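Probable M18-family aminopeptidase 1 (Thermotoga maritima, PDB 2GLF) probably acts as a zinc-dependent aminopeptidase of the M18 family, removing residues from the amino ends of peptides, and carries manganese ions in this crystal. Local coordinates at residues Ile323-Val327 with Gly401-Lys405; Tyr363-Asp367 with Ala404-Ala408; Tyr349-Val354 with Val385-Ala390. All blocks are in the same frame, centred on the assembly; numbering follows the deposited sequence.

Interaction 1: residues Ile323-Val327 with Gly401-Lys405; sequences ISGDV and GTIAK. With MN (manganese (II) ion), chain E.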
ATOM      1  N   ILE A 323      34.113  25.044  29.720  1.00 12.90           N
ATOM      2  CA  ILE A 323      33.995  23.609  29.543  1.00 12.86           C
ATOM      3  C   ILE A 323      32.510  23.324  29.701  1.00 13.17           C
ATOM      4  O   ILE A 323      31.934  23.557  30.767  1.00 12.92           O
ATOM      5  CB  ILE A 323      34.742  22.817  30.633  1.00 10.07           C
ATOM      6  CG1 ILE A 323      36.220  23.207  30.653  1.00 10.07           C
ATOM      7  CG2 ILE A 323      34.561  21.312  30.390  1.00 10.07           C
ATOM      8  CD1 ILE A 323      36.962  22.819  29.425  1.00 10.07           C
ATOM      9  N   SER A 324      31.889  22.856  28.624  1.00 20.20           N
ATOM     10  CA  SER A 324      30.475  22.511  28.630  1.00 19.56           C
ATOM     11  C   SER A 324      30.362  21.113  29.242  1.00 18.64           C
ATOM     12  O   SER A 324      30.631  20.114  28.577  1.00 17.98           O
ATOM     13  CB  SER A 324      29.946  22.507  27.197  1.00 15.46           C
ATOM     14  OG  SER A 324      28.573  22.172  27.159  1.00 17.60           O
ATOM     15  N   GLY A 325      29.974  21.046  30.511  1.00 16.30           N
ATOM     16  CA  GLY A 325      29.864  19.757  31.172  1.00 16.72           C
ATOM     17  C   GLY A 325      28.542  19.030  30.990  1.00 17.07           C
ATOM     18  O   GLY A 325      27.579  19.294  31.711  1.00 17.84           O
ATOM     19  N   ASP A 326      28.494  18.116  30.023  1.00 12.13           N
ATOM     20  CA  ASP A 326      27.293  17.333  29.759  1.00 11.25           C
ATOM     21  C   ASP A 326      27.704  15.919  29.342  1.00 11.14           C
ATOM     22  O   ASP A 326      28.830  15.695  28.905  1.00 11.14           O
ATOM     23  CB  ASP A 326      26.444  17.999  28.674  1.00 12.94           C
ATOM     24  CG  ASP A 326      24.970  17.635  28.779  1.00 14.20           C
ATOM     25  OD1 ASP A 326      24.145  18.282  28.106  1.00 16.62           O
ATOM     26  OD2 ASP A 326      24.630  16.703  29.533  1.00 16.20           O
ATOM     27  N   VAL A 327      26.786  14.972  29.482  1.00 13.75           N
ATOM     28  CA  VAL A 327      27.047  13.569  29.170  1.00 13.74           C
ATOM     29  C   VAL A 327      26.894  13.195  27.704  1.00 13.69           C
ATOM     30  O   VAL A 327      26.152  13.831  26.961  1.00 13.69           O
ATOM     31  CB  VAL A 327      26.095  12.660  29.961  1.00 15.98           C
ATOM     32  CG1 VAL A 327      26.240  12.906  31.459  1.00 15.24           C
ATOM     33  CG2 VAL A 327      24.664  12.927  29.519  1.00 15.77           C
ATOM     34  N   GLY A 401      23.000  18.740  20.494  1.00 45.22           N
ATOM     35  CA  GLY A 401      22.948  20.143  20.854  1.00 44.63           C
ATOM     36  C   GLY A 401      22.974  20.353  22.356  1.00 43.55           C
ATOM     37  O   GLY A 401      22.050  19.947  23.059  1.00 44.46           O
ATOM     38  N   THR A 402      24.041  20.974  22.851  1.00 35.16           N
ATOM     39  CA  THR A 402      24.178  21.251  24.277  1.00 32.76           C
ATOM     40  C   THR A 402      24.188  22.760  24.471  1.00 31.56           C
ATOM     41  O   THR A 402      24.047  23.512  23.506  1.00 31.77           O
ATOM     42  CB  THR A 402      25.479  20.680  24.851  1.00 21.64           C
ATOM     43  OG1 THR A 402      26.587  21.233  24.136  1.00 21.05           O
ATOM     44  CG2 THR A 402      25.504  19.166  24.726  1.00 19.86           C
ATOM     45  N   ILE A 403      24.371  23.202  25.712  1.00 31.87           N
ATOM     46  CA  ILE A 403      24.374  24.630  25.999  1.00 29.34           C
ATOM     47  C   ILE A 403      25.678  25.329  25.616  1.00 28.90           C
ATOM     48  O   ILE A 403      25.778  26.555  25.685  1.00 28.74           O
ATOM     49  CB  ILE A 403      24.069  24.900  27.487  1.00  3.99           C
ATOM     50  CG1 ILE A 403      25.245  24.485  28.367  1.00  3.99           C
ATOM     51  CG2 ILE A 403      22.826  24.137  27.892  1.00  3.99           C
ATOM     52  CD1 ILE A 403      25.080  24.903  29.822  1.00  3.99           C
ATOM     53  N   ALA A 404      26.666  24.547  25.196  1.00 16.50           N
ATOM     54  CA  ALA A 404      27.951  25.103  24.804  1.00 15.99           C
ATOM     55  C   ALA A 404      27.780  26.258  23.824  1.00 15.37           C
ATOM     56  O   ALA A 404      28.367  27.325  24.004  1.00 14.88           O
ATOM     57  CB  ALA A 404      28.826  24.019  24.184  1.00 23.81           C
ATOM     58  N   LYS A 405      26.970  26.051  22.792  1.00 21.58           N
ATOM     59  CA  LYS A 405      26.748  27.085  21.783  1.00 21.73           C
ATOM     60  C   LYS A 405      26.470  28.485  22.362  1.00 22.08           C
ATOM     61  O   LYS A 405      27.025  29.483  21.892  1.00 20.80           O
ATOM     62  CB  LYS A 405      25.588  26.683  20.865  1.00 25.23           C
ATOM     63  CG  LYS A 405      24.235  26.668  21.554  1.00 24.75           C
ATOM     64  CD  LYS A 405      23.092  26.532  20.558  1.00 30.26           C
ATOM     65  CE  LYS A 405      23.065  25.162  19.901  1.00 29.90           C
ATOM     66  NZ  LYS A 405      21.871  25.025  19.024  1.00 31.26           N
TER
HETATM   67 MN    MN E5001      22.275  16.872  29.122  1.00 17.51          MN
HETATM   68  O   HOH W   1      23.172  15.002  27.996  1.00 24.06           O

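Interaction 2: residues Tyr363-Asp367 with Ala404-Ala408; sequences YSTND and AKFFA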
ATOM      1  N   TYR A 363      24.583  20.859  12.209  1.00 29.59           N
ATOM      2  CA  TYR A 363      23.662  21.988  12.317  1.00 30.03           C
ATOM      3  C   TYR A 363      23.419  22.343  13.774  1.00 30.37           C
ATOM      4  O   TYR A 363      23.434  21.470  14.641  1.00 30.79           O
ATOM      5  CB  TYR A 363      22.301  21.679  11.679  1.00 28.61           C
ATOM      6  CG  TYR A 363      22.331  21.374  10.206  1.00 28.91           C
ATOM      7  CD1 TYR A 363      23.468  21.625   9.442  1.00 29.06           C
ATOM      8  CD2 TYR A 363      21.218  20.822   9.572  1.00 28.16           C
ATOM      9  CE1 TYR A 363      23.500  21.330   8.080  1.00 28.78           C
ATOM     10  CE2 TYR A 363      21.238  20.523   8.212  1.00 28.30           C
ATOM     11  CZ  TYR A 363      22.383  20.777   7.471  1.00 29.71           C
ATOM     12  OH  TYR A 363      22.427  20.452   6.133  1.00 30.94           O
ATOM     13  N   SER A 364      23.197  23.629  14.026  1.00 41.00           N
ATOM     14  CA  SER A 364      22.898  24.141  15.359  1.00 41.00           C
ATOM     15  C   SER A 364      23.753  23.612  16.510  1.00 40.85           C
ATOM     16  O   SER A 364      23.243  23.375  17.605  1.00 41.98           O
ATOM     17  CB  SER A 364      21.425  23.878  15.681  1.00 39.87           C
ATOM     18  OG  SER A 364      20.587  24.390  14.659  1.00 40.25           O
ATOM     19  N   THR A 365      25.047  23.427  16.277  1.00 26.24           N
ATOM     20  CA  THR A 365      25.917  22.936  17.335  1.00 25.47           C
ATOM     21  C   THR A 365      27.242  23.670  17.378  1.00 25.46           C
ATOM     22  O   THR A 365      27.766  24.111  16.350  1.00 25.54           O
ATOM     23  CB  THR A 365      26.225  21.434  17.182  1.00 28.92           C
ATOM     24  OG1 THR A 365      27.018  20.997  18.293  1.00 28.51           O
ATOM     25  CG2 THR A 365      27.002  21.170  15.898  1.00 28.24           C
ATOM     26  N   ASN A 366      27.777  23.811  18.582  1.00 35.21           N
ATOM     27  CA  ASN A 366      29.064  24.456  18.741  1.00 34.66           C
ATOM     28  C   ASN A 366      30.098  23.454  18.245  1.00 33.95           C
ATOM     29  O   ASN A 366      29.922  22.252  18.406  1.00 35.05           O
ATOM     30  CB  ASN A 366      29.318  24.788  20.209  1.00 30.72           C
ATOM     31  CG  ASN A 366      30.730  25.256  20.452  1.00 29.41           C
ATOM     32  OD1 ASN A 366      31.501  24.598  21.153  1.00 26.36           O
ATOM     33  ND2 ASN A 366      31.087  26.394  19.862  1.00 29.69           N
ATOM     34  N   ASP A 367      31.167  23.943  17.637  1.00 27.75           N
ATOM     35  CA  ASP A 367      32.203  23.059  17.128  1.00 27.48           C
ATOM     36  C   ASP A 367      33.588  23.564  17.531  1.00 27.34           C
ATOM     37  O   ASP A 367      34.227  24.317  16.788  1.00 28.31           O
ATOM     38  CB  ASP A 367      32.091  22.964  15.607  1.00 33.68           C
ATOM     39  CG  ASP A 367      33.024  21.934  15.019  1.00 35.74           C
ATOM     40  OD1 ASP A 367      32.956  21.705  13.790  1.00 37.71           O
ATOM     41  OD2 ASP A 367      33.822  21.353  15.784  1.00 36.64           O
ATOM     42  N   ALA A 404      26.666  24.547  25.196  1.00 16.50           N
ATOM     43  CA  ALA A 404      27.951  25.103  24.804  1.00 15.99           C
ATOM     44  C   ALA A 404      27.780  26.258  23.824  1.00 15.37           C
ATOM     45  O   ALA A 404      28.367  27.325  24.004  1.00 14.88           O
ATOM     46  CB  ALA A 404      28.826  24.019  24.184  1.00 23.81           C
ATOM     47  N   LYS A 405      26.970  26.051  22.792  1.00 21.58           N
ATOM     48  CA  LYS A 405      26.748  27.085  21.783  1.00 21.73           C
ATOM     49  C   LYS A 405      26.470  28.485  22.362  1.00 22.08           C
ATOM     50  O   LYS A 405      27.025  29.483  21.892  1.00 20.80           O
ATOM     51  CB  LYS A 405      25.588  26.683  20.865  1.00 25.23           C
ATOM     52  CG  LYS A 405      24.235  26.668  21.554  1.00 24.75           C
ATOM     53  CD  LYS A 405      23.092  26.532  20.558  1.00 30.26           C
ATOM     54  CE  LYS A 405      23.065  25.162  19.901  1.00 29.90           C
ATOM     55  NZ  LYS A 405      21.871  25.025  19.024  1.00 31.26           N
ATOM     56  N   PHE A 406      25.614  28.551  23.380  1.00 27.99           N
ATOM     57  CA  PHE A 406      25.241  29.818  23.999  1.00 28.80           C
ATOM     58  C   PHE A 406      26.406  30.600  24.576  1.00 29.64           C
ATOM     59  O   PHE A 406      26.422  31.834  24.528  1.00 30.12           O
ATOM     60  CB  PHE A 406      24.202  29.581  25.091  1.00 16.63           C
ATOM     61  CG  PHE A 406      22.982  28.865  24.605  1.00 17.27           C
ATOM     62  CD1 PHE A 406      22.308  29.311  23.468  1.00 18.45           C
ATOM     63  CD2 PHE A 406      22.514  27.730  25.269  1.00 17.35           C
ATOM     64  CE1 PHE A 406      21.187  28.637  22.992  1.00 17.72           C
ATOM     65  CE2 PHE A 406      21.389  27.046  24.801  1.00 18.09           C
ATOM     66  CZ  PHE A 406      20.724  27.503  23.657  1.00 16.96           C
ATOM     67  N   PHE A 407      27.382  29.893  25.128  1.00 32.31           N
ATOM     68  CA  PHE A 407      28.532  30.564  25.706  1.00 33.42           C
ATOM     69  C   PHE A 407      29.520  30.987  24.629  1.00 34.69           C
ATOM     70  O   PHE A 407      30.126  32.058  24.721  1.00 35.17           O
ATOM     71  CB  PHE A 407      29.188  29.665  26.753  1.00 28.25           C
ATOM     72  CG  PHE A 407      28.311  29.418  27.938  1.00 28.45           C
ATOM     73  CD1 PHE A 407      27.263  28.510  27.862  1.00 27.27           C
ATOM     74  CD2 PHE A 407      28.473  30.162  29.103  1.00 29.51           C
ATOM     75  CE1 PHE A 407      26.386  28.348  28.921  1.00 27.35           C
ATOM     76  CE2 PHE A 407      27.596  30.010  30.176  1.00 28.78           C
ATOM     77  CZ  PHE A 407      26.550  29.101  30.083  1.00 28.61           C
ATOM     78  N   ALA A 408      29.671  30.154  23.604  1.00 29.31           N
ATOM     79  CA  ALA A 408      30.566  30.476  22.501  1.00 29.47           C
ATOM     80  C   ALA A 408      29.938  31.670  21.789  1.00 29.77           C
ATOM     81  O   ALA A 408      30.613  32.434  21.099  1.00 30.49           O
ATOM     82  CB  ALA A 408      30.676  29.293  21.555  1.00 20.08           C
TER

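Interaction 3: residues Tyr349-Val354 with Val385-Ala390; sequences YGVALV and VIWQVA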
ATOM      1  N   TYR A 349      36.521   4.213  30.223  1.00 14.63           N
ATOM      2  CA  TYR A 349      37.719   4.575  29.479  1.00 14.63           C
ATOM      3  C   TYR A 349      38.025   6.066  29.493  1.00 14.63           C
ATOM      4  O   TYR A 349      38.616   6.601  28.552  1.00 14.63           O
ATOM      5  CB  TYR A 349      37.643   4.041  28.043  1.00 17.11           C
ATOM      6  CG  TYR A 349      38.022   2.578  27.969  1.00 18.51           C
ATOM      7  CD1 TYR A 349      37.175   1.588  28.474  1.00 18.30           C
ATOM      8  CD2 TYR A 349      39.268   2.188  27.482  1.00 17.46           C
ATOM      9  CE1 TYR A 349      37.568   0.254  28.500  1.00 17.50           C
ATOM     10  CE2 TYR A 349      39.667   0.858  27.507  1.00 17.15           C
ATOM     11  CZ  TYR A 349      38.816  -0.101  28.017  1.00 18.36           C
ATOM     12  OH  TYR A 349      39.224  -1.413  28.055  1.00 18.73           O
ATOM     13  N   GLY A 350      37.616   6.726  30.573  1.00 19.64           N
ATOM     14  CA  GLY A 350      37.893   8.141  30.731  1.00 20.60           C
ATOM     15  C   GLY A 350      36.785   9.126  30.434  1.00 21.32           C
ATOM     16  O   GLY A 350      35.660   8.745  30.119  1.00 22.55           O
ATOM     17  N   VAL A 351      37.121  10.407  30.551  1.00 27.24           N
ATOM     18  CA  VAL A 351      36.181  11.483  30.288  1.00 26.11           C
ATOM     19  C   VAL A 351      36.050  11.573  28.780  1.00 25.71           C
ATOM     20  O   VAL A 351      37.021  11.345  28.052  1.00 25.05           O
ATOM     21  CB  VAL A 351      36.710  12.838  30.789  1.00 27.10           C
ATOM     22  CG1 VAL A 351      35.565  13.810  30.957  1.00 25.90           C
ATOM     23  CG2 VAL A 351      37.457  12.656  32.085  1.00 27.10           C
ATOM     24  N   ALA A 352      34.853  11.902  28.313  1.00 13.40           N
ATOM     25  CA  ALA A 352      34.620  12.019  26.887  1.00 13.87           C
ATOM     26  C   ALA A 352      34.771  13.457  26.453  1.00 14.40           C
ATOM     27  O   ALA A 352      34.218  14.367  27.075  1.00 14.61           O
ATOM     28  CB  ALA A 352      33.233  11.521  26.536  1.00  7.54           C
ATOM     29  N   LEU A 353      35.542  13.655  25.391  1.00 23.31           N
ATOM     30  CA  LEU A 353      35.768  14.978  24.826  1.00 23.99           C
ATOM     31  C   LEU A 353      34.955  14.999  23.533  1.00 24.23           C
ATOM     32  O   LEU A 353      35.247  14.257  22.592  1.00 24.64           O
ATOM     33  CB  LEU A 353      37.266  15.184  24.558  1.00 13.25           C
ATOM     34  CG  LEU A 353      37.777  16.518  24.004  1.00 14.21           C
ATOM     35  CD1 LEU A 353      39.244  16.672  24.344  1.00 15.78           C
ATOM     36  CD2 LEU A 353      37.569  16.582  22.497  1.00 15.09           C
ATOM     37  N   VAL A 354      33.914  15.825  23.511  1.00 13.41           N
ATOM     38  CA  VAL A 354      33.027  15.939  22.355  1.00 13.41           C
ATOM     39  C   VAL A 354      33.290  17.237  21.611  1.00 14.00           C
ATOM     40  O   VAL A 354      32.970  18.321  22.107  1.00 14.87           O
ATOM     41  CB  VAL A 354      31.546  15.940  22.788  1.00  8.49           C
ATOM     42  CG1 VAL A 354      30.669  15.707  21.595  1.00  8.49           C
ATOM     43  CG2 VAL A 354      31.303  14.888  23.859  1.00  8.49           C
ATOM     44  N   VAL A 385      45.462  12.799  32.720  1.00 28.53           N
ATOM     45  CA  VAL A 385      44.039  12.498  32.791  1.00 27.77           C
ATOM     46  C   VAL A 385      43.636  11.531  31.673  1.00 28.30           C
ATOM     47  O   VAL A 385      43.978  11.730  30.507  1.00 28.92           O
ATOM     48  CB  VAL A 385      43.203  13.780  32.660  1.00  6.02           C
ATOM     49  CG1 VAL A 385      41.760  13.499  33.013  1.00  6.02           C
ATOM     50  CG2 VAL A 385      43.775  14.858  33.546  1.00  6.02           C
ATOM     51  N   ILE A 386      42.917  10.477  32.038  1.00 24.74           N
ATOM     52  CA  ILE A 386      42.458   9.490  31.069  1.00 24.56           C
ATOM     53  C   ILE A 386      41.237  10.046  30.329  1.00 24.62           C
ATOM     54  O   ILE A 386      40.229  10.377  30.950  1.00 24.59           O
ATOM     55  CB  ILE A 386      42.069   8.151  31.769  1.00 13.42           C
ATOM     56  CG1 ILE A 386      43.323   7.357  32.151  1.00 13.11           C
ATOM     57  CG2 ILE A 386      41.217   7.308  30.848  1.00 12.80           C
ATOM     58  CD1 ILE A 386      44.218   8.048  33.136  1.00 13.99           C
ATOM     59  N   TRP A 387      41.327  10.158  29.009  1.00 15.16           N
ATOM     60  CA  TRP A 387      40.204  10.673  28.231  1.00 15.73           C
ATOM     61  C   TRP A 387      40.039   9.929  26.900  1.00 15.44           C
ATOM     62  O   TRP A 387      40.933   9.205  26.453  1.00 15.65           O
ATOM     63  CB  TRP A 387      40.378  12.177  27.977  1.00 26.72           C
ATOM     64  CG  TRP A 387      41.567  12.511  27.127  1.00 28.53           C
ATOM     65  CD1 TRP A 387      42.886  12.454  27.491  1.00 29.65           C
ATOM     66  CD2 TRP A 387      41.550  12.867  25.740  1.00 28.54           C
ATOM     67  NE1 TRP A 387      43.689  12.745  26.413  1.00 28.78           N
ATOM     68  CE2 TRP A 387      42.895  13.001  25.326  1.00 28.73           C
ATOM     69  CE3 TRP A 387      40.527  13.082  24.805  1.00 25.80           C
ATOM     70  CZ2 TRP A 387      43.245  13.341  24.014  1.00 28.50           C
ATOM     71  CZ3 TRP A 387      40.875  13.421  23.499  1.00 28.68           C
ATOM     72  CH2 TRP A 387      42.223  13.546  23.117  1.00 29.43           C
ATOM     73  N   GLN A 388      38.883  10.112  26.273  1.00 11.90           N
ATOM     74  CA  GLN A 388      38.582   9.460  25.003  1.00 10.50           C
ATOM     75  C   GLN A 388      37.724  10.395  24.156  1.00 10.23           C
ATOM     76  O   GLN A 388      37.034  11.252  24.696  1.00  9.60           O
ATOM     77  CB  GLN A 388      37.835   8.140  25.263  1.00 17.78           C
ATOM     78  CG  GLN A 388      36.538   8.300  26.045  1.00 16.15           C
ATOM     79  CD  GLN A 388      35.850   6.976  26.340  1.00 17.99           C
ATOM     80  OE1 GLN A 388      35.839   6.069  25.505  1.00 19.57           O
ATOM     81  NE2 GLN A 388      35.252   6.865  27.526  1.00 15.94           N
ATOM     82  N   VAL A 389      37.774  10.243  22.835  1.00  9.40           N
ATOM     83  CA  VAL A 389      36.967  11.095  21.959  1.00 10.13           C
ATOM     84  C   VAL A 389      35.578  10.491  21.872  1.00  9.61           C
ATOM     85  O   VAL A 389      35.427   9.276  21.946  1.00  9.40           O
ATOM     86  CB  VAL A 389      37.561  11.208  20.517  1.00 17.02           C
ATOM     87  CG1 VAL A 389      38.994  10.716  20.501  1.00 18.47           C
ATOM     88  CG2 VAL A 389      36.709  10.444  19.521  1.00 16.69           C
ATOM     89  N   ALA A 390      34.566  11.334  21.721  1.00 20.67           N
ATOM     90  CA  ALA A 390      33.201  10.833  21.626  1.00 21.80           C
ATOM     91  C   ALA A 390      32.369  11.597  20.609  1.00 22.53           C
ATOM     92  O   ALA A 390      32.485  12.813  20.468  1.00 23.45           O
ATOM     93  CB  ALA A 390      32.526  10.878  22.991  1.00 17.81           C
TER

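Interaction 1: residues Ile323-Val327 with Gly401-Lys405
Two hydroxyls from the facing segments, S324 OG and T402 OG1, hydrogen-bond to the same carboxylate oxygen, OD2 of D416 on the neighbouring strand 414-421. They stand 3.7 Å apart, too far to bond each other, and the shared acceptor ties the segments together. T402 OG1 has a second task: at 3.5 Å from A404 N it accepts a weak capping bond ahead of the turn that leads into the helix. T402 chi1 of 58° sets OG1 between the backbone N and the carbonyl carbon, while CG2 is left to face D326. S324 CB and OG also rest against the methyl of A404, OG lying 3.5 Å from A404 CB.

Two residues further along, D326 reaches the metal. Both of its carboxylate oxygens bind manganese, OD2 at 2.4 Å from the ion, and H92, D249 and a water complete the site. The T402 methyl CG2 approaches D326 OD1 at 3.7 Å, the two side chains running antiparallel past one another. The adjacent V327 N donates to D326 OD2 over 2.8 Å, meeting it on the anti side, 30° out of the carboxylate plane. Metal and backbone amide together should fix the rotation of this carboxylate. The chemistry is thus divided: both D326 oxygens bind the ion and OD2 also takes the V327 amide, T402 packs only its methyl beside this ligand, and the polar link between the segments runs through D416 OD2.

Interaction 2: residues Tyr363-Asp367 with Ala404-Ala408
N366 is the closely packed side of this contact: its side chain lies against helix 404-408, with CB 3.7 Å from K405 N and 4.1 Å from A404 CB. With CG anti to the backbone N (chi1 171°), the amide extends over the helix surface until ND2 is 3.4 Å from A408 CB. The two alanines, one helical turn apart, leave room for it, and V414 of strand 414-421 touches N366, A404 and A408 together, closing this buried side. The turn itself is secured by A404 O, which accepts from both F407 N and A408 N.

The other half of the contact is more open and rests on one long side chain. K405 carries its NZ past T365 to the exposed residue S364, where it donates to the backbone oxygen S364 O over 2.6 Å. The ammonium comes in from above the carbonyl plane, 41° out of it, and so does not use a lone-pair direction. A bend at chi3 (69°) turns the chain toward the loop, and K405 CG lies over the centre of the F406 ring, 3.7 Å above its plane. A second subunit borders both halves, its D283 packing on S364 and K405 and its N285 on A408.

Chemically, the loop is held to the helix in two ways: by shape at N366, and at S364 by a charged ammonium donating to a neutral backbone carbonyl.

Interaction 3: residues Tyr349-Val354 with Val385-Ala390
L353 and W387 form the apolar centre of this contact, alongside each other on one face of adjacent parallel strands in a beta-alpha-beta crossover, with helix 370-382 as the connection. L353 CD1 reaches W387 CZ3 at 3.7 Å, approaching the indole obliquely. It gets there because L353 CG stands anti to the backbone N (chi1 -178°). V351 and V389 share this face of the sheet; helix 370-382 packs against the indole, and its N381 takes the hydrogen bond of W387 NE1. On the opposite face the methyls of A352 and A390 meet, CB to CB, at 3.7 Å.

Between the faces runs a parallel ladder in which each strand alternately gives and accepts. Q388 is bonded through both of its backbone groups: its N donates to V351 O and its O accepts from L353 N, each over 2.9 Å and nearly along the C=O axis. V351 N to I386 O extends the ladder at one end and A390 N to L353 O at the other. The strand axes are inclined to each other by 36°.

Toward the polar edge, G350 fits close to the I386 carbonyl, where a CB would clash. Here the extended Q388 side chain runs back past Y349, and its NE2 is shared between G350 O and K346 O. A leucine in place of Q388 would probably leave the G350 and K346 carbonyls without this donor, so that the chain around G350 is less firmly held. The bond from Q388 NE2 to G350 O is 3.2 Å long and fairly straight; G350 O lies close to the amide plane of Q388, while NE2 stands above the carbonyl plane of G350, 47° out of it.

Interactions 1 and 2 lie with centres about 8 Å apart and share A404 and K405, so helix 404-408 meets strand 321-329 and the loop 363-367 at once. Interaction 3 sits farther out, its centre about 15 Å from that of interaction 1 and 20 Å from that of interaction 2. Along the chain, 323-327 comes first, then 349-354, 363-367, 385-390 and finally 401-408. Interactions 1 and 3 both reach one mixed sheet, where strand 414-421 separates strand 321-329 from strand 351-354, and 387-389 forms the outer edge within the chain. The sheet thus links the metal-bearing strand 321-329 to this edge strand, and interactions 2 and 3 both touch the second subunit.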